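Local structure of beta-L-arabinobiosidase (Bacteroides thetaiotaomicron, 5MQR) at residues A[715-720]-A[758-763]; A[721-726]-A[1058-1063]; A[731-736]-A[771-776]. The protein is a glycoside hydrolase named beta-L-arabinobiosidase that probably acts on arabinose-containing plant pectin and may have sialidase-type activity. All blocks are in the same frame, centred on the assembly; numbering follows the deposited sequence.

Contact 1 of 3, residues A[715-720]-A[758-763]; sequences HIYESR and VLARYM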
loop_
_atom_site.group_PDB
_atom_site.type_symbol
_atom_site.label_atom_id
_atom_site.label_comp_id
_atom_site.label_asym_id
_atom_site.label_seq_id
_atom_site.Cartn_x
_atom_site.Cartn_y
_atom_site.Cartn_z
ATOM N N HIS A 715 19.061 -18.451 20.076
ATOM C CA HIS A 715 17.893 -19.250 19.649
ATOM C C HIS A 715 16.575 -18.569 19.999
ATOM O O HIS A 715 15.655 -18.529 19.187
ATOM C CB HIS A 715 17.898 -20.674 20.223
ATOM C CG HIS A 715 19.071 -21.493 19.783
ATOM N ND1 HIS A 715 19.465 -22.638 20.437
ATOM C CD2 HIS A 715 19.968 -21.302 18.779
ATOM C CE1 HIS A 715 20.539 -23.132 19.838
ATOM N NE2 HIS A 715 20.861 -22.341 18.825
ATOM N N ILE A 716 16.503 -18.018 21.203
ATOM C CA ILE A 716 15.286 -17.369 21.667
ATOM C C ILE A 716 15.093 -16.032 20.969
ATOM O O ILE A 716 13.976 -15.705 20.562
ATOM C CB ILE A 716 15.277 -17.209 23.196
ATOM C CG1 ILE A 716 15.275 -18.594 23.846
ATOM C CG2 ILE A 716 14.070 -16.406 23.648
ATOM C CD1 ILE A 716 15.655 -18.601 25.306
ATOM N N TYR A 717 16.163 -15.253 20.853
ATOM C CA TYR A 717 16.074 -13.936 20.189
ATOM C C TYR A 717 15.634 -14.073 18.721
ATOM O O TYR A 717 14.868 -13.245 18.221
ATOM C CB TYR A 717 17.379 -13.142 20.291
ATOM C CG TYR A 717 17.487 -12.167 21.474
ATOM C CD1 TYR A 717 17.756 -12.603 22.766
ATOM C CD2 TYR A 717 17.373 -10.781 21.271
ATOM C CE1 TYR A 717 17.880 -11.700 23.811
ATOM C CE2 TYR A 717 17.499 -9.885 22.302
ATOM C CZ TYR A 717 17.739 -10.340 23.580
ATOM O OH TYR A 717 17.832 -9.403 24.600
ATOM N N GLU A 718 16.099 -15.117 18.037
ATOM C CA GLU A 718 15.689 -15.363 16.666
ATOM C C GLU A 718 14.291 -15.947 16.595
ATOM O O GLU A 718 13.472 -15.490 15.795
ATOM C CB GLU A 718 16.643 -16.304 15.950
ATOM C CG GLU A 718 16.469 -16.359 14.423
ATOM C CD GLU A 718 17.267 -15.287 13.684
ATOM O OE1 GLU A 718 17.606 -14.250 14.306
ATOM O OE2 GLU A 718 17.572 -15.488 12.481
ATOM N N SER A 719 14.027 -16.959 17.408
ATOM C CA SER A 719 12.793 -17.717 17.305
ATOM C C SER A 719 11.578 -16.998 17.864
ATOM O O SER A 719 10.454 -17.436 17.637
ATOM C CB SER A 719 12.938 -19.073 17.977
ATOM O OG SER A 719 14.025 -19.793 17.405
ATOM N N ARG A 720 11.783 -15.898 18.591
ATOM C CA ARG A 720 10.657 -15.182 19.200
ATOM C C ARG A 720 9.709 -14.589 18.154
ATOM O O ARG A 720 8.579 -14.260 18.495
ATOM C CB ARG A 720 11.130 -14.110 20.183
ATOM C CG ARG A 720 11.837 -12.923 19.536
ATOM C CD ARG A 720 12.423 -11.996 20.589
ATOM N NE ARG A 720 13.346 -11.020 19.995
ATOM C CZ ARG A 720 13.636 -9.819 20.508
ATOM N NH1 ARG A 720 13.047 -9.395 21.619
ATOM N NH2 ARG A 720 14.501 -9.016 19.879
ATOM N N VAL A 758 14.377 -14.679 27.736
ATOM C CA VAL A 758 12.971 -14.954 28.028
ATOM C C VAL A 758 12.150 -13.658 28.164
ATOM O O VAL A 758 11.029 -13.594 27.642
ATOM C CB VAL A 758 12.797 -15.874 29.260
ATOM C CG1 VAL A 758 11.353 -15.876 29.765
ATOM C CG2 VAL A 758 13.216 -17.277 28.894
ATOM N N LEU A 759 12.679 -12.643 28.840
ATOM C CA LEU A 759 12.019 -11.351 28.843
ATOM C C LEU A 759 11.937 -10.758 27.398
ATOM O O LEU A 759 10.883 -10.229 27.011
ATOM C CB LEU A 759 12.693 -10.390 29.816
ATOM C CG LEU A 759 12.056 -8.999 29.931
ATOM C CD1 LEU A 759 10.619 -9.109 30.422
ATOM C CD2 LEU A 759 12.879 -8.098 30.837
ATOM N N ALA A 760 13.003 -10.895 26.598
ATOM C CA ALA A 760 12.979 -10.430 25.193
ATOM C C ALA A 760 11.851 -11.101 24.384
ATOM O O ALA A 760 11.230 -10.468 23.526
ATOM C CB ALA A 760 14.314 -10.685 24.518
ATOM N N ARG A 761 11.599 -12.385 24.664
ATOM C CA ARG A 761 10.513 -13.089 24.020
ATOM C C ARG A 761 9.197 -12.469 24.404
ATOM O O ARG A 761 8.386 -12.196 23.532
ATOM C CB ARG A 761 10.477 -14.573 24.360
ATOM C CG ARG A 761 9.601 -15.345 23.391
ATOM C CD ARG A 761 8.998 -16.572 24.007
ATOM N NE ARG A 761 8.031 -17.156 23.090
ATOM C CZ ARG A 761 7.378 -18.292 23.296
ATOM N NH1 ARG A 761 7.573 -19.000 24.388
ATOM N NH2 ARG A 761 6.520 -18.723 22.381
ATOM N N TYR A 762 8.993 -12.264 25.702
ATOM C CA TYR A 762 7.795 -11.604 26.207
ATOM C C TYR A 762 7.545 -10.224 25.580
ATOM O O TYR A 762 6.416 -9.905 25.236
ATOM C CB TYR A 762 7.795 -11.526 27.750
ATOM C CG TYR A 762 6.692 -10.658 28.285
ATOM C CD1 TYR A 762 5.369 -11.094 28.254
ATOM C CD2 TYR A 762 6.959 -9.365 28.780
ATOM C CE1 TYR A 762 4.326 -10.270 28.706
ATOM C CE2 TYR A 762 5.939 -8.547 29.244
ATOM C CZ TYR A 762 4.624 -9.010 29.205
ATOM O OH TYR A 762 3.619 -8.225 29.667
HETATM N N MSE A 763 8.587 -9.437 25.402
HETATM C CA MSE A 763 8.475 -8.127 24.751
HETATM C C MSE A 763 8.021 -8.172 23.302
HETATM O O MSE A 763 7.544 -7.172 22.779
HETATM C CB MSE A 763 9.804 -7.374 24.818
HETATM C CG MSE A 763 10.057 -6.801 26.218
HETATM SE SE MSE A 763 11.946 -6.163 26.370
HETATM C CE MSE A 763 11.504 -4.269 26.438
HETATM O O HOH W 1 7.559 -15.488 20.708
#

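Contact 2 of 3, residues A[721-726]-A[1058-1063]; sequences WLRDPK and NVLYHG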
loop_
_atom_site.group_PDB
_atom_site.type_symbol
_atom_site.label_atom_id
_atom_site.label_comp_id
_atom_site.label_asym_id
_atom_site.label_seq_id
_atom_site.Cartn_x
_atom_site.Cartn_y
_atom_site.Cartn_z
ATOM N N TRP A 721 10.169 -14.478 16.899
ATOM C CA TRP A 721 9.381 -13.927 15.791
ATOM C C TRP A 721 8.487 -14.922 15.074
ATOM O O TRP A 721 7.665 -14.524 14.245
ATOM C CB TRP A 721 10.301 -13.218 14.777
ATOM C CG TRP A 721 11.073 -12.135 15.423
ATOM C CD1 TRP A 721 12.384 -12.184 15.795
ATOM C CD2 TRP A 721 10.583 -10.858 15.851
ATOM N NE1 TRP A 721 12.748 -11.012 16.393
ATOM C CE2 TRP A 721 11.658 -10.183 16.454
ATOM C CE3 TRP A 721 9.338 -10.217 15.782
ATOM C CZ2 TRP A 721 11.537 -8.908 16.986
ATOM C CZ3 TRP A 721 9.216 -8.945 16.312
ATOM C CH2 TRP A 721 10.321 -8.297 16.908
ATOM N N LEU A 722 8.648 -16.209 15.379
ATOM C CA LEU A 722 7.823 -17.251 14.793
ATOM C C LEU A 722 6.417 -17.131 15.353
ATOM O O LEU A 722 6.228 -17.030 16.561
ATOM C CB LEU A 722 8.383 -18.640 15.093
ATOM C CG LEU A 722 9.790 -18.963 14.613
ATOM C CD1 LEU A 722 10.151 -20.351 15.097
ATOM C CD2 LEU A 722 9.936 -18.829 13.105
ATOM N N ARG A 723 5.429 -17.188 14.470
ATOM C CA ARG A 723 4.058 -16.833 14.824
ATOM C C ARG A 723 3.374 -17.909 15.658
ATOM O O ARG A 723 2.594 -17.584 16.531
ATOM C CB ARG A 723 3.238 -16.532 13.560
ATOM C CG ARG A 723 3.669 -15.262 12.803
ATOM C CD ARG A 723 2.827 -15.058 11.540
ATOM N NE ARG A 723 1.436 -14.888 11.955
ATOM C CZ ARG A 723 0.855 -13.728 12.244
ATOM N NH1 ARG A 723 1.511 -12.571 12.111
ATOM N NH2 ARG A 723 -0.397 -13.727 12.678
ATOM N N ASP A 724 3.638 -19.189 15.374
ATOM C CA ASP A 724 3.035 -20.262 16.157
ATOM C C ASP A 724 3.868 -20.435 17.441
ATOM O O ASP A 724 5.032 -20.820 17.376
ATOM C CB ASP A 724 2.949 -21.557 15.354
ATOM C CG ASP A 724 2.139 -22.645 16.048
ATOM O OD1 ASP A 724 1.896 -22.591 17.264
ATOM O OD2 ASP A 724 1.758 -23.602 15.353
ATOM N N PRO A 725 3.265 -20.145 18.606
ATOM C CA PRO A 725 4.070 -20.154 19.820
ATOM C C PRO A 725 4.483 -21.533 20.299
ATOM O O PRO A 725 5.353 -21.606 21.173
ATOM C CB PRO A 725 3.157 -19.480 20.864
ATOM C CG PRO A 725 1.769 -19.739 20.377
ATOM C CD PRO A 725 1.866 -19.727 18.873
ATOM N N LYS A 726 3.891 -22.610 19.773
ATOM C CA LYS A 726 4.147 -23.939 20.349
ATOM C C LYS A 726 5.610 -24.374 20.265
ATOM O O LYS A 726 6.081 -25.037 21.171
ATOM C CB LYS A 726 3.218 -25.021 19.775
ATOM C CG LYS A 726 3.538 -25.430 18.345
ATOM C CD LYS A 726 2.555 -26.476 17.828
ATOM C CE LYS A 726 2.958 -26.891 16.418
ATOM N NZ LYS A 726 1.954 -27.745 15.749
ATOM N N ASN A 1058 3.441 -9.182 8.306
ATOM C CA ASN A 1058 2.994 -10.392 8.964
ATOM C C ASN A 1058 3.712 -10.599 10.295
ATOM O O ASN A 1058 3.921 -11.742 10.700
ATOM C CB ASN A 1058 3.174 -11.631 8.052
ATOM C CG ASN A 1058 2.238 -12.780 8.422
ATOM O OD1 ASN A 1058 1.164 -12.559 8.948
ATOM N ND2 ASN A 1058 2.648 -13.995 8.154
ATOM N N VAL A 1059 4.050 -9.511 10.983
ATOM C CA VAL A 1059 4.747 -9.631 12.256
ATOM C C VAL A 1059 3.697 -9.825 13.356
ATOM O O VAL A 1059 2.771 -9.000 13.477
ATOM C CB VAL A 1059 5.577 -8.368 12.565
ATOM C CG1 VAL A 1059 6.200 -8.449 13.965
ATOM C CG2 VAL A 1059 6.653 -8.152 11.515
ATOM N N LEU A 1060 3.831 -10.878 14.162
ATOM C CA LEU A 1060 2.985 -11.037 15.347
ATOM C C LEU A 1060 3.685 -10.399 16.521
ATOM O O LEU A 1060 4.691 -10.900 17.011
ATOM C CB LEU A 1060 2.679 -12.501 15.641
ATOM C CG LEU A 1060 1.589 -12.777 16.697
ATOM C CD1 LEU A 1060 0.254 -12.135 16.304
ATOM C CD2 LEU A 1060 1.420 -14.278 16.857
ATOM N N TYR A 1061 3.157 -9.267 16.958
ATOM C CA TYR A 1061 3.763 -8.469 18.017
ATOM C C TYR A 1061 2.648 -8.074 18.969
ATOM O O TYR A 1061 1.736 -7.352 18.564
ATOM C CB TYR A 1061 4.430 -7.218 17.415
ATOM C CG TYR A 1061 5.062 -6.312 18.452
ATOM C CD1 TYR A 1061 6.362 -6.556 18.927
ATOM C CD2 TYR A 1061 4.365 -5.217 18.988
ATOM C CE1 TYR A 1061 6.949 -5.733 19.887
ATOM C CE2 TYR A 1061 4.945 -4.394 19.945
ATOM C CZ TYR A 1061 6.235 -4.657 20.394
ATOM O OH TYR A 1061 6.814 -3.865 21.345
ATOM N N HIS A 1062 2.714 -8.539 20.214
ATOM C CA HIS A 1062 1.713 -8.199 21.239
ATOM C C HIS A 1062 0.257 -8.547 20.831
ATOM O O HIS A 1062 -0.695 -7.803 21.114
ATOM C CB HIS A 1062 1.814 -6.704 21.628
ATOM C CG HIS A 1062 3.032 -6.363 22.417
ATOM N ND1 HIS A 1062 2.996 -5.522 23.501
ATOM C CD2 HIS A 1062 4.321 -6.746 22.280
ATOM C CE1 HIS A 1062 4.208 -5.402 24.003
ATOM N NE2 HIS A 1062 5.031 -6.140 23.283
ATOM N N GLY A 1063 0.088 -9.697 20.193
ATOM C CA GLY A 1063 -1.241 -10.123 19.746
ATOM C C GLY A 1063 -1.833 -9.385 18.567
ATOM O O GLY A 1063 -2.967 -9.606 18.246
HETATM O O HOH W 2 6.337 -12.193 14.752
#

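Contact 3 of 3, residues A[731-736]-A[771-776]; sequences IIHTWY and MLDMTK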
loop_
_atom_site.group_PDB
_atom_site.type_symbol
_atom_site.label_atom_id
_atom_site.label_comp_id
_atom_site.label_asym_id
_atom_site.label_seq_id
_atom_site.Cartn_x
_atom_site.Cartn_y
_atom_site.Cartn_z
ATOM N N ILE A 731 10.566 -25.633 23.233
ATOM C CA ILE A 731 12.028 -25.518 23.217
ATOM C C ILE A 731 12.570 -25.038 24.548
ATOM O O ILE A 731 13.517 -25.615 25.066
ATOM C CB ILE A 731 12.528 -24.590 22.087
ATOM C CG1 ILE A 731 12.396 -25.293 20.731
ATOM C CG2 ILE A 731 13.980 -24.178 22.288
ATOM C CD1 ILE A 731 12.287 -24.319 19.563
ATOM N N ILE A 732 11.985 -23.969 25.066
ATOM C CA ILE A 732 12.320 -23.441 26.376
ATOM C C ILE A 732 11.956 -24.444 27.480
ATOM O O ILE A 732 12.810 -24.762 28.319
ATOM C CB ILE A 732 11.659 -22.055 26.611
ATOM C CG1 ILE A 732 12.325 -21.028 25.694
ATOM C CG2 ILE A 732 11.769 -21.599 28.070
ATOM C CD1 ILE A 732 11.560 -19.741 25.579
ATOM N N HIS A 733 10.728 -24.957 27.486
ATOM C CA HIS A 733 10.347 -25.903 28.547
ATOM C C HIS A 733 11.226 -27.154 28.526
ATOM O O HIS A 733 11.556 -27.678 29.567
ATOM C CB HIS A 733 8.859 -26.257 28.505
ATOM C CG HIS A 733 7.958 -25.131 28.933
ATOM N ND1 HIS A 733 6.603 -25.113 28.662
ATOM C CD2 HIS A 733 8.226 -23.968 29.578
ATOM C CE1 HIS A 733 6.076 -23.993 29.129
ATOM N NE2 HIS A 733 7.039 -23.287 29.693
ATOM N N THR A 734 11.653 -27.584 27.344
ATOM C CA THR A 734 12.551 -28.727 27.215
ATOM C C THR A 734 13.894 -28.485 27.943
ATOM O O THR A 734 14.363 -29.360 28.667
ATOM C CB THR A 734 12.776 -29.045 25.731
ATOM O OG1 THR A 734 11.557 -29.545 25.164
ATOM C CG2 THR A 734 13.882 -30.054 25.542
ATOM N N TRP A 735 14.486 -27.299 27.755
ATOM C CA TRP A 735 15.710 -26.930 28.469
ATOM C C TRP A 735 15.514 -26.923 29.978
ATOM O O TRP A 735 16.384 -27.422 30.696
ATOM C CB TRP A 735 16.284 -25.568 28.023
ATOM C CG TRP A 735 17.134 -25.637 26.824
ATOM C CD1 TRP A 735 16.859 -25.108 25.601
ATOM C CD2 TRP A 735 18.402 -26.287 26.706
ATOM N NE1 TRP A 735 17.877 -25.380 24.727
ATOM C CE2 TRP A 735 18.833 -26.121 25.376
ATOM C CE3 TRP A 735 19.212 -26.992 27.591
ATOM C CZ2 TRP A 735 20.053 -26.623 24.919
ATOM C CZ3 TRP A 735 20.416 -27.501 27.132
ATOM C CH2 TRP A 735 20.830 -27.296 25.817
ATOM N N TYR A 736 14.394 -26.380 30.455
ATOM C CA TYR A 736 14.230 -26.132 31.906
ATOM C C TYR A 736 13.497 -27.233 32.672
ATOM O O TYR A 736 13.638 -27.333 33.894
ATOM C CB TYR A 736 13.570 -24.775 32.155
ATOM C CG TYR A 736 14.499 -23.626 31.845
ATOM C CD1 TYR A 736 14.563 -23.076 30.566
ATOM C CD2 TYR A 736 15.332 -23.090 32.828
ATOM C CE1 TYR A 736 15.428 -22.024 30.273
ATOM C CE2 TYR A 736 16.202 -22.046 32.542
ATOM C CZ TYR A 736 16.239 -21.506 31.268
ATOM O OH TYR A 736 17.090 -20.478 30.982
HETATM N N MSE A 771 5.666 -16.251 30.561
HETATM C CA MSE A 771 6.755 -15.552 31.241
HETATM C C MSE A 771 6.622 -15.712 32.742
HETATM O O MSE A 771 7.575 -16.113 33.374
HETATM C CB MSE A 771 6.798 -14.087 30.801
HETATM C CG MSE A 771 7.908 -13.214 31.405
HETATM SE SE MSE A 771 7.281 -12.517 33.150
HETATM C CE MSE A 771 5.882 -11.285 32.487
ATOM N N LEU A 772 5.458 -15.432 33.325
ATOM C CA LEU A 772 5.266 -15.532 34.791
ATOM C C LEU A 772 5.555 -16.944 35.302
ATOM O O LEU A 772 6.217 -17.118 36.347
ATOM C CB LEU A 772 3.858 -15.098 35.215
ATOM C CG LEU A 772 3.475 -13.610 35.011
ATOM C CD1 LEU A 772 1.995 -13.339 35.281
ATOM C CD2 LEU A 772 4.319 -12.703 35.889
ATOM N N ASP A 773 5.103 -17.943 34.540
ATOM C CA ASP A 773 5.334 -19.356 34.877
ATOM C C ASP A 773 6.811 -19.810 34.790
ATOM O O ASP A 773 7.170 -20.792 35.412
ATOM C CB ASP A 773 4.432 -20.253 34.006
ATOM C CG ASP A 773 4.649 -21.736 34.256
ATOM O OD1 ASP A 773 4.144 -22.274 35.270
ATOM O OD2 ASP A 773 5.359 -22.348 33.429
HETATM N N MSE A 774 7.640 -19.103 34.019
HETATM C CA MSE A 774 9.085 -19.405 33.866
HETATM C C MSE A 774 9.992 -18.719 34.881
HETATM O O MSE A 774 11.185 -19.012 34.946
HETATM C CB MSE A 774 9.557 -19.006 32.448
HETATM C CG MSE A 774 9.392 -20.140 31.438
HETATM SE SE MSE A 774 10.484 -21.713 31.876
HETATM C CE MSE A 774 12.275 -20.880 31.753
ATOM N N THR A 775 9.426 -17.807 35.674
ATOM C CA THR A 775 10.175 -16.951 36.611
ATOM C C THR A 775 11.010 -17.760 37.635
ATOM O O THR A 775 12.208 -17.513 37.770
ATOM C CB THR A 775 9.195 -15.905 37.242
ATOM O OG1 THR A 775 9.025 -14.819 36.308
ATOM C CG2 THR A 775 9.640 -15.369 38.525
ATOM N N LYS A 776 10.399 -18.724 38.321
ATOM C CA LYS A 776 11.127 -19.542 39.293
ATOM C C LYS A 776 12.282 -20.310 38.668
ATOM O O LYS A 776 13.366 -20.337 39.235
ATOM C CB LYS A 776 10.199 -20.525 40.009
ATOM C CG LYS A 776 9.233 -19.838 40.954
ATOM C CD LYS A 776 8.473 -20.847 41.818
ATOM C CE LYS A 776 7.142 -20.284 42.306
ATOM N NZ LYS A 776 6.816 -20.831 43.659
HETATM O O HOH W 3 6.108 -21.207 31.187
#

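Contact 1 of 3, residues A[715-720]-A[758-763]
Ala-760, Arg-720 and Ile-716 bury the most surface where helix 712-719 and helix 754-765 lie side by side in the MGH1-like glycoside hydrolase domain. The two segment axes approach to 8.9 Å and run parallel within 7°, consistent with neighbours in one layer of the alpha-helical toroid of a six-hairpin glycosidase. The close spacing goes with the small side chain of Ala-760, whose CB points toward the facing helix. This methyl sits over one face of the Tyr-717 ring, toward its rim, with Ala-760 CB 3.6 Å from Tyr-717 CZ, a CH-pi contact; the phenol's hydroxyl is held beyond it by Asp-756. Arg-720 sends a chain, extended from CG to NE, to the facing helix. Its NH1 donates to Ala-760 O at 2.8 Å with an N-H...O angle of 154°. The acceptor lies in the guanidinium plane, yet the donor stands 51° above the carbonyl plane, so the bond does not use a lone pair. Two further bonds fix the rotation of the guanidinium: NE reaches Tyr-717 O, and NH2 makes a salt bridge to Asp-1023. One guanidinium face is covered by Tyr-717 CD2, and Ala-760 CB lies 3.4 Å from Arg-720 NH1. Ile-716 brings CG2, anti to its backbone N, to within 4.1 Å of Arg-761 CB, the two side chains meeting at about a right angle. Arg-720 CB packs 3.8 Å from Arg-761 CG. Arg-761 NH1 pairs with Asp-729; Arg-761 NE, which also forms a salt bridge with Asp-765, donates to a water at 2.9 Å, and that water lies 2.7 Å from Arg-720 O.

Contact 2 of 3, residues A[721-726]-A[1058-1063]
Arg-723 NH1 donates to Asn-1058 O at 2.9 Å, with an N-H...O angle of 150°. The carbonyl oxygen lies at the guanidinium edge, near its plane, whereas the donor stands 73° above the carbonyl plane and so meets no lone pair. A bend at chi3 (62°) turns the guanidinium across the strand, where it is sandwiched. Over one face lies the Asn-1058 amide, nearly parallel to it, with OD1 3.2 Å from Arg-723 NH1 at an angle too poor for a hydrogen bond; that OD1 is instead bonded to Ser-617. Against the opposite face rests Leu-1060 CB, 3.7 Å from Arg-723 NH1. Asn-1058 and Val-1059 both face Leu-1066, a G1 beta bulge in strand 1053-1061 of the C-terminal antiparallel sheet, which here meets the loop between helices 712-719 and 726-737. An alanine at Arg-723 is likely to leave Asn-1058 O and Asn-1065 OD1 without these donors and the Asn-1058 amide without the flat group lying along it. A water donates to Trp-721 O at 2.7 Å and accepts from Leu-1060 N at 2.9 Å. Trp-721 CZ3 packs 3.9 Å from Val-1059 CG1.

Contact 3 of 3, residues A[731-736]-A[771-776]
Asp-773 reaches His-733 through a single water rather than directly. The water donates to Asp-773 OD2 at 2.6 Å and lies 2.7 Å from His-733 NE2, in the plane of the imidazole. Carboxylate and imidazole do not touch, Asp-773 OD2 lying 4.2 Å from His-733 NE2; the carboxylate takes its salt bridge from Arg-737, at the end of the facing helix. Met-774, a selenomethionine, comes next and accounts for about half of the buried surface. The chain is folded at chi2 (-63°) and chi3 (-62°), which curls its end in among three side chains. Met-774 SE meets the His-733 ring at its edge, 3.9 Å from His-733 CD2. Helices 726-737 and 768-788 run nearly parallel here, crossing at 16° with 11.8 Å between the segment axes, a wide spacing bridged largely by this one long side chain; both belong to the helical MGH1-like glycoside hydrolase domain, where such co-directional neighbours fit one layer of a six-hairpin toroid. Met-774 CE lies over one face of the Tyr-736 ring, 3.4 Å from Tyr-736 CD1, in a CH-pi contact, and the selenium stands obliquely to the same ring, completing a Met-aromatic contact. The tyrosine hydroxyl is bonded to Glu-781 further along helix 768-788. Beside the ring, Ile-732 CG2 touches Met-774 CE at 3.8 Å.

From the N terminus the chain runs through 715-720, 721-726 and 731-736 in turn, the opening segments of the three contacts. Contact 1 closes first, at 758-763, over a loop of 37 residues; contact 3 follows at 771-776 over 34. These two cross, joining helices 712-719 and 726-737 pairwise to helices 754-765 and 768-788. Contact 2 closes far later, at 1058-1063, so contact 3 is nested within its loop while contact 1 crosses it. Contacts 1 and 3 consolidate the helical domain, and contact 2 ties that domain to the C-terminal sheet. Contacts 1 and 2 also meet directly through a probable hydrogen bond between Met-763 O and His-1062 NE2.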